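Local coordinates for IroE-like serine hydrolase (Shewanella oneidensis, PDB 3GFF), which probably hydrolyses ester bonds, as a serine hydrolase of the esterase D family with an alpha/beta-hydrolase fold, at residues A[197-202]-A[221-226]. Numbering follows the deposited sequence.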
ATOM      1  N   LEU A 197      -3.262 -17.097  12.145  1.00 22.50           N
ATOM      2  CA  LEU A 197      -2.024 -16.358  12.278  1.00 22.67           C
ATOM      3  C   LEU A 197      -1.408 -16.187  10.885  1.00 21.82           C
ATOM      4  O   LEU A 197      -1.323 -17.143  10.106  1.00 21.63           O
ATOM      5  CB  LEU A 197      -1.013 -17.096  13.173  1.00 23.43           C
ATOM      6  CG  LEU A 197       0.396 -16.461  13.206  1.00 24.33           C
ATOM      7  CD1 LEU A 197       0.416 -15.086  13.911  1.00 23.51           C
ATOM      8  CD2 LEU A 197       1.372 -17.409  13.856  1.00 23.99           C
ATOM      9  N   PHE A 198      -1.024 -14.960  10.573  1.00 21.16           N
ATOM     10  CA  PHE A 198      -0.274 -14.647   9.345  1.00 20.62           C
ATOM     11  C   PHE A 198       1.003 -14.017   9.807  1.00 20.81           C
ATOM     12  O   PHE A 198       0.972 -13.089  10.634  1.00 24.87           O
ATOM     13  CB  PHE A 198      -1.045 -13.679   8.432  1.00 20.35           C
ATOM     14  CG  PHE A 198      -0.220 -13.123   7.279  1.00 20.79           C
ATOM     15  CD1 PHE A 198      -0.120 -13.810   6.081  1.00 20.46           C
ATOM     16  CD2 PHE A 198       0.423 -11.900   7.405  1.00 20.70           C
ATOM     17  CE1 PHE A 198       0.618 -13.312   5.025  1.00 20.43           C
ATOM     18  CE2 PHE A 198       1.156 -11.386   6.363  1.00 22.24           C
ATOM     19  CZ  PHE A 198       1.264 -12.105   5.163  1.00 21.81           C
HETATM   20  N   MSE A 199       2.138 -14.508   9.323  1.00 22.90           N
HETATM   21  CA  MSE A 199       3.434 -13.873   9.602  1.00 22.13           C
HETATM   22  C   MSE A 199       4.046 -13.255   8.342  1.00 22.80           C
HETATM   23  O   MSE A 199       4.138 -13.915   7.290  1.00 22.57           O
HETATM   24  CB  MSE A 199       4.447 -14.883  10.172  1.00 22.68           C
HETATM   25  CG  MSE A 199       4.133 -15.365  11.555  1.00 22.28           C
HETATM   26 SE   MSE A 199       5.328 -16.756  12.136  0.75 23.95          SE
HETATM   27  CE  MSE A 199       7.035 -15.777  12.010  1.00 20.77           C
ATOM     28  N   ALA A 200       4.480 -11.997   8.443  1.00 21.57           N
ATOM     29  CA  ALA A 200       5.231 -11.347   7.358  1.00 21.10           C
ATOM     30  C   ALA A 200       6.652 -11.420   7.868  1.00 20.37           C
ATOM     31  O   ALA A 200       6.885 -11.158   9.054  1.00 22.10           O
ATOM     32  CB  ALA A 200       4.819  -9.864   7.147  1.00 19.05           C
ATOM     33  N   ILE A 201       7.589 -11.773   6.995  1.00 20.75           N
ATOM     34  CA  ILE A 201       8.982 -11.905   7.375  1.00 20.29           C
ATOM     35  C   ILE A 201       9.826 -11.117   6.380  1.00 20.95           C
ATOM     36  O   ILE A 201       9.885 -11.479   5.199  1.00 19.54           O
ATOM     37  CB  ILE A 201       9.453 -13.400   7.409  1.00 19.80           C
ATOM     38  CG1 ILE A 201       8.529 -14.233   8.288  1.00 20.15           C
ATOM     39  CG2 ILE A 201      10.923 -13.491   7.902  1.00 18.06           C
ATOM     40  CD1 ILE A 201       8.767 -15.777   8.256  1.00 19.48           C
ATOM     41  N   ALA A 202      10.467 -10.040   6.860  1.00 20.44           N
ATOM     42  CA  ALA A 202      11.286  -9.180   6.016  1.00 19.47           C
ATOM     43  C   ALA A 202      12.757  -9.647   5.979  1.00 20.85           C
ATOM     44  O   ALA A 202      13.093 -10.678   6.539  1.00 21.94           O
ATOM     45  CB  ALA A 202      11.177  -7.710   6.477  1.00 18.23           C
ATOM     46  N   LEU A 221      12.064 -16.974  10.425  1.00 23.43           N
ATOM     47  CA  LEU A 221      11.993 -18.041   9.435  1.00 23.88           C
ATOM     48  C   LEU A 221      11.917 -19.449  10.049  1.00 25.01           C
ATOM     49  O   LEU A 221      11.236 -20.326   9.510  1.00 23.88           O
ATOM     50  CB  LEU A 221      13.214 -17.977   8.510  1.00 24.71           C
ATOM     51  CG  LEU A 221      13.356 -16.810   7.534  1.00 25.05           C
ATOM     52  CD1 LEU A 221      14.783 -16.844   6.922  1.00 24.29           C
ATOM     53  CD2 LEU A 221      12.297 -16.869   6.447  1.00 25.35           C
ATOM     54  N   ALA A 222      12.659 -19.655  11.139  1.00 24.77           N
ATOM     55  CA  ALA A 222      12.692 -20.919  11.834  1.00 25.48           C
ATOM     56  C   ALA A 222      11.408 -21.191  12.597  1.00 25.53           C
ATOM     57  O   ALA A 222      11.000 -22.362  12.731  1.00 25.75           O
ATOM     58  CB  ALA A 222      13.922 -20.981  12.803  1.00 25.92           C
ATOM     59  N   PHE A 223      10.777 -20.133  13.106  1.00 24.21           N
ATOM     60  CA  PHE A 223       9.531 -20.294  13.878  1.00 24.20           C
ATOM     61  C   PHE A 223       8.378 -20.621  12.924  1.00 23.85           C
ATOM     62  O   PHE A 223       7.535 -21.477  13.240  1.00 24.66           O
ATOM     63  CB  PHE A 223       9.265 -19.060  14.767  1.00 23.25           C
ATOM     64  CG  PHE A 223       8.068 -19.186  15.645  1.00 23.32           C
ATOM     65  CD1 PHE A 223       8.056 -20.093  16.703  1.00 23.90           C
ATOM     66  CD2 PHE A 223       6.962 -18.391  15.447  1.00 22.70           C
ATOM     67  CE1 PHE A 223       6.938 -20.237  17.503  1.00 23.02           C
ATOM     68  CE2 PHE A 223       5.846 -18.528  16.260  1.00 23.31           C
ATOM     69  CZ  PHE A 223       5.847 -19.443  17.293  1.00 23.51           C
ATOM     70  N   ALA A 224       8.373 -19.956  11.766  1.00 23.59           N
ATOM     71  CA  ALA A 224       7.405 -20.196  10.688  1.00 23.92           C
ATOM     72  C   ALA A 224       7.545 -21.643  10.191  1.00 25.22           C
ATOM     73  O   ALA A 224       6.535 -22.353  10.055  1.00 24.08           O
ATOM     74  CB  ALA A 224       7.631 -19.191   9.488  1.00 21.66           C
ATOM     75  N   ASP A 225       8.798 -22.063   9.927  1.00 27.28           N
ATOM     76  CA  ASP A 225       9.099 -23.449   9.522  1.00 28.90           C
ATOM     77  C   ASP A 225       8.596 -24.411  10.582  1.00 28.91           C
ATOM     78  O   ASP A 225       8.027 -25.438  10.248  1.00 29.59           O
ATOM     79  CB  ASP A 225      10.595 -23.683   9.273  1.00 30.10           C
ATOM     80  CG  ASP A 225      11.070 -23.150   7.916  1.00 32.17           C
ATOM     81  OD1 ASP A 225      10.221 -22.626   7.144  1.00 33.48           O
ATOM     82  OD2 ASP A 225      12.300 -23.255   7.614  1.00 33.50           O
ATOM     83  N   LYS A 226       8.766 -24.057  11.859  1.00 29.55           N
ATOM     84  CA  LYS A 226       8.285 -24.910  12.948  1.00 30.13           C
ATOM     85  C   LYS A 226       6.766 -24.981  12.953  1.00 28.87           C
ATOM     86  O   LYS A 226       6.207 -26.072  13.077  1.00 30.00           O
ATOM     87  CB  LYS A 226       8.834 -24.483  14.313  1.00 30.81           C
ATOM     88  CG  LYS A 226       8.354 -25.343  15.476  1.00 31.52           C
ATOM     89  CD  LYS A 226       9.000 -24.947  16.792  1.00 31.76           C
ATOM     90  CE  LYS A 226      10.290 -25.639  17.003  1.00 33.00           C
ATOM     91  NZ  LYS A 226      10.016 -27.074  17.350  1.00 34.47           N
TER
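Ile201 and Met199, two residues apart on one strand, both direct their side chains at helix residues 221-226, and between them they reach Leu221, Phe223 and Ala224. The tight part of the contact is the methyl packing around Ala224. Its CB points at the strand and meets the tip of Ile201, CD1 lying 3.8 Å from Ala224 CB. SE of Met199, a selenomethionine, lies 4.3 Å from Ala224 CB, so one small residue receives two long neighbours. With CG1 beside the backbone N (chi1 -53°) and CD1 anti to CA, Ile201 extends CD1 to the helix. Met199 runs extended as far as SE, which comes to 4.0 Å from Phe223 CD2; the bend beyond it turns only the terminal CE. The two side chains cross at about a right angle, and this Met-aromatic contact is oblique, SE standing 5.3 Å from the centroid of the Phe223 ring. Here a strand of the mixed central sheet meets one of the helices that flank it, as in alpha/beta hydrolases; the two run roughly antiparallel, and the axes of strand 197-201 and helix 221-226 approach to 9.9 Å. Phe223 also reaches Leu180, Leu183 and Val187, linking this helix to helix 178-189. The solvent side is marked by exposure and not by distance: Leu221, partly exposed, still brings CD2 to 3.9 Å from Ile201 CG2, while Ala222 and Asp225 lie exposed and touch nothing of the strand. Just beyond Ile201, Ala202 N donates a hydrogen bond to OD1 of Asp169, probably the acid of a Ser145-His247-Asp169 triad.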